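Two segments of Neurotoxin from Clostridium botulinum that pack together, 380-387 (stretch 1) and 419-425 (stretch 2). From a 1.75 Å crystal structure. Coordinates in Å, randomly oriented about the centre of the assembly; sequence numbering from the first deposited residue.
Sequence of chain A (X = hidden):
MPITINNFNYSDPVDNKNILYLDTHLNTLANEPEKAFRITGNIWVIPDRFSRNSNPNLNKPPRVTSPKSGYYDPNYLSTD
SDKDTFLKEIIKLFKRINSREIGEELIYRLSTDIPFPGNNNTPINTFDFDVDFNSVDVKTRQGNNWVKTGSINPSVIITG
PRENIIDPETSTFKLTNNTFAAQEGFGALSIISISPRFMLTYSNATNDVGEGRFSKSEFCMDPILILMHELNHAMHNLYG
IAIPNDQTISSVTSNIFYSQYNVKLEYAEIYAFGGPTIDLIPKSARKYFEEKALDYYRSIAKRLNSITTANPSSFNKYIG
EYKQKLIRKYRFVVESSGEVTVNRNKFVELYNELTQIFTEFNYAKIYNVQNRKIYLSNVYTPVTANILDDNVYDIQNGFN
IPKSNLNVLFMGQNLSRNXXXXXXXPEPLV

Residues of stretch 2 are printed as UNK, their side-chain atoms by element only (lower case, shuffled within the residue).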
# COMPACT_ATOMS: atom_id res chain seq x y z
N TYR A 380 8.21 4.89 20.17
CA TYR A 380 8.60 6.10 20.88
C TYR A 380 8.20 7.31 20.04
O TYR A 380 7.32 7.21 19.19
CB TYR A 380 10.10 6.08 21.13
CG TYR A 380 10.54 4.89 21.94
CD1 TYR A 380 10.36 4.84 23.32
CD2 TYR A 380 11.12 3.78 21.32
CE1 TYR A 380 10.73 3.73 24.06
CE2 TYR A 380 11.49 2.65 22.05
CZ TYR A 380 11.29 2.63 23.42
OH TYR A 380 11.67 1.52 24.14
N THR A 381 8.84 8.45 20.27
CA THR A 381 8.49 9.64 19.50
C THR A 381 8.93 9.46 18.06
O THR A 381 10.07 9.08 17.79
CB THR A 381 9.16 10.91 20.07
OG1 THR A 381 8.83 11.03 21.46
CG2 THR A 381 8.65 12.14 19.34
N PRO A 382 8.02 9.71 17.10
CA PRO A 382 8.34 9.57 15.68
C PRO A 382 9.40 10.59 15.26
O PRO A 382 9.51 11.66 15.86
CB PRO A 382 7.00 9.86 15.00
CG PRO A 382 5.98 9.50 16.04
CD PRO A 382 6.60 10.05 17.29
N VAL A 383 10.17 10.24 14.24
CA VAL A 383 11.20 11.14 13.73
C VAL A 383 11.02 11.32 12.24
O VAL A 383 10.27 10.59 11.60
CB VAL A 383 12.63 10.58 13.99
CG1 VAL A 383 12.91 10.50 15.48
CG2 VAL A 383 12.79 9.21 13.34
N THR A 384 11.68 12.33 11.69
CA THR A 384 11.61 12.57 10.26
C THR A 384 12.99 13.02 9.80
O THR A 384 13.91 13.16 10.61
CB THR A 384 10.55 13.64 9.90
OG1 THR A 384 10.38 13.67 8.48
CG2 THR A 384 10.97 15.02 10.39
N ALA A 385 13.15 13.20 8.49
CA ALA A 385 14.43 13.61 7.94
C ALA A 385 14.22 14.10 6.52
O ALA A 385 13.16 13.89 5.93
CB ALA A 385 15.40 12.43 7.95
N ASN A 386 15.24 14.76 5.96
CA ASN A 386 15.16 15.25 4.60
C ASN A 386 15.68 14.13 3.72
O ASN A 386 16.84 14.12 3.30
CB ASN A 386 16.04 16.50 4.44
CG ASN A 386 15.74 17.54 5.50
OD1 ASN A 386 14.58 17.86 5.76
ND2 ASN A 386 16.79 18.09 6.10
N ILE A 387 14.81 13.16 3.44
CA ILE A 387 15.19 12.00 2.65
C ILE A 387 15.51 12.27 1.18
O ILE A 387 16.01 11.38 0.49
CB ILE A 387 14.12 10.89 2.74
CG1 ILE A 387 12.77 11.40 2.25
CG2 ILE A 387 13.99 10.41 4.19
CD1 ILE A 387 11.70 10.32 2.20
N UNK A 419 22.46 12.58 13.52
CA UNK A 419 21.82 13.88 13.74
C UNK A 419 20.85 14.31 12.64
O UNK A 419 20.09 15.26 12.81
c UNK A 419 23.91 12.73 13.34
c UNK A 419 23.01 14.83 13.88
c UNK A 419 24.04 14.20 13.00
N UNK A 420 20.88 13.61 11.51
CA UNK A 420 19.98 13.92 10.40
C UNK A 420 18.55 13.56 10.77
O UNK A 420 17.59 14.06 10.17
c UNK A 420 20.41 13.16 9.14
N UNK A 421 18.40 12.69 11.76
CA UNK A 421 17.08 12.27 12.23
C UNK A 421 16.62 13.23 13.32
O UNK A 421 17.34 13.48 14.28
c UNK A 421 17.61 9.73 11.87
c UNK A 421 17.78 8.44 12.65
c UNK A 421 17.16 10.85 12.80
c UNK A 421 16.59 9.56 10.75
N UNK A 422 15.41 13.77 13.17
CA UNK A 422 14.89 14.69 14.17
C UNK A 422 13.48 14.31 14.62
O UNK A 422 12.68 13.81 13.83
n UNK A 422 12.95 17.86 8.42
c UNK A 422 14.08 16.31 12.35
n UNK A 422 14.94 17.20 9.34
c UNK A 422 14.88 16.13 13.63
c UNK A 422 14.00 17.79 11.94
n UNK A 422 13.25 17.97 10.70
c UNK A 422 13.71 17.68 9.49
N UNK A 423 13.19 14.51 15.90
CA UNK A 423 11.86 14.20 16.41
C UNK A 423 10.88 15.12 15.70
O UNK A 423 11.21 16.26 15.39
c UNK A 423 13.42 12.96 21.08
c UNK A 423 11.79 14.44 17.92
c UNK A 423 12.65 13.51 18.75
n UNK A 423 13.33 11.50 20.82
c UNK A 423 12.44 13.75 20.24
N UNK A 424 9.68 14.61 15.41
CA UNK A 424 8.67 15.42 14.74
C UNK A 424 8.16 16.51 15.68
O UNK A 424 8.36 16.42 16.89
c UNK A 424 6.75 13.98 15.48
c UNK A 424 7.95 13.46 13.34
c UNK A 424 7.47 14.56 14.27
N UNK A 425 7.52 17.53 15.12
CA UNK A 425 6.98 18.62 15.93
C UNK A 425 6.08 18.03 17.02
O UNK A 425 5.14 17.29 16.73
c UNK A 425 6.99 20.20 13.95
c UNK A 425 6.16 19.57 15.05
o UNK A 425 7.96 20.91 14.21
n UNK A 425 6.62 19.95 12.70
O HOH W 1 12.22 9.49 19.36
O HOH W 2 11.81 9.26 21.91
O HOH W 3 17.47 15.32 7.75

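Position 419 carries three carbons that close a ring onto its own backbone N, and they lie far from stretch 1. The ring makes it Pro-419, which leads into the contact without joining it.

Position 420 has a single side-chain carbon, which touches nothing on stretch 1; one carbon means Ala-420. Its backbone does the work: O lies 3.5 Å from CB of Ala-385 and accepts a hydrogen bond from water 3 (2.7 Å), which in turn accepts one from N of Asn-386 (2.9 Å).

Position 421 holds four carbons, forked at the second, and one of the end carbons lies near CB of Ala-385. This aliphatic branch identifies Leu-421, whose CD2 meets CB of Ala-385 at 4.2 Å, a small apolar contact between buried residues.

Position 422 shows three carbons, a nitrogen, then a carbon bearing two more nitrogens. The nitrogen within the chain lies near CG2 of Thr-384, and one of the terminal pair near OD1 of Asn-386. The end group is a guanidinium, so the residue is Arg-422. The chain runs extended through chi2 and chi3 (both t) and its end comes nearer to stretch 1. CG2 of Thr-384 sits over one face of the guanidinium, 3.7 Å from NE, while at the edge NH2 donates to OD1 of Asn-386 at 3.1 Å. A planar cation is thus used twice, its face against a methyl and its edge for a directed hydrogen bond.

Position 423 has four carbons in a row ending in nitrogen. The CA-to-CB bond points away overall, though CB lies 4.1 Å from CG2 of Thr-381. The unbranched chain with its terminal amine is Lys-423. NZ donates to water 1 (2.7 Å) and water 2 (2.9 Å); water 1 donates onward to O of Thr-381 (2.7 Å), so the amine reaches stretch 1 through solvent.

Position 424 has one carbon carrying two more, one of which lies near CB of Pro-382. The beta-branched trio is Val-424; its CG1 packs 4.1 Å from CB of Pro-382, and the residue is buried.

Position 425 has two carbons, the second bearing one oxygen and one nitrogen. They point away and touch nothing on stretch 1. This is a short side-chain amide, hence Asn-425.

The rule is backbone first. Thr-384 and Arg-422 form an antiparallel hydrogen-bonded pair, with N of Thr-384 donating to O of Arg-422 (2.8 Å) and N of Arg-422 to O of Thr-384 (3.0 Å). N of Val-424 adds a third bond to O of Pro-382 (3.0 Å). Between these, Val-383 and Lys-423 form the non-hydrogen-bonded pair, their CA atoms 4.1 Å apart and their side chains diverging. Thr-384 and Arg-422 share a face of the sheet, which lets the long arginine lie across the threonine methyl and reach Asn-386 beyond the short ladder.

Stretch 2 419-425: PALRKVN
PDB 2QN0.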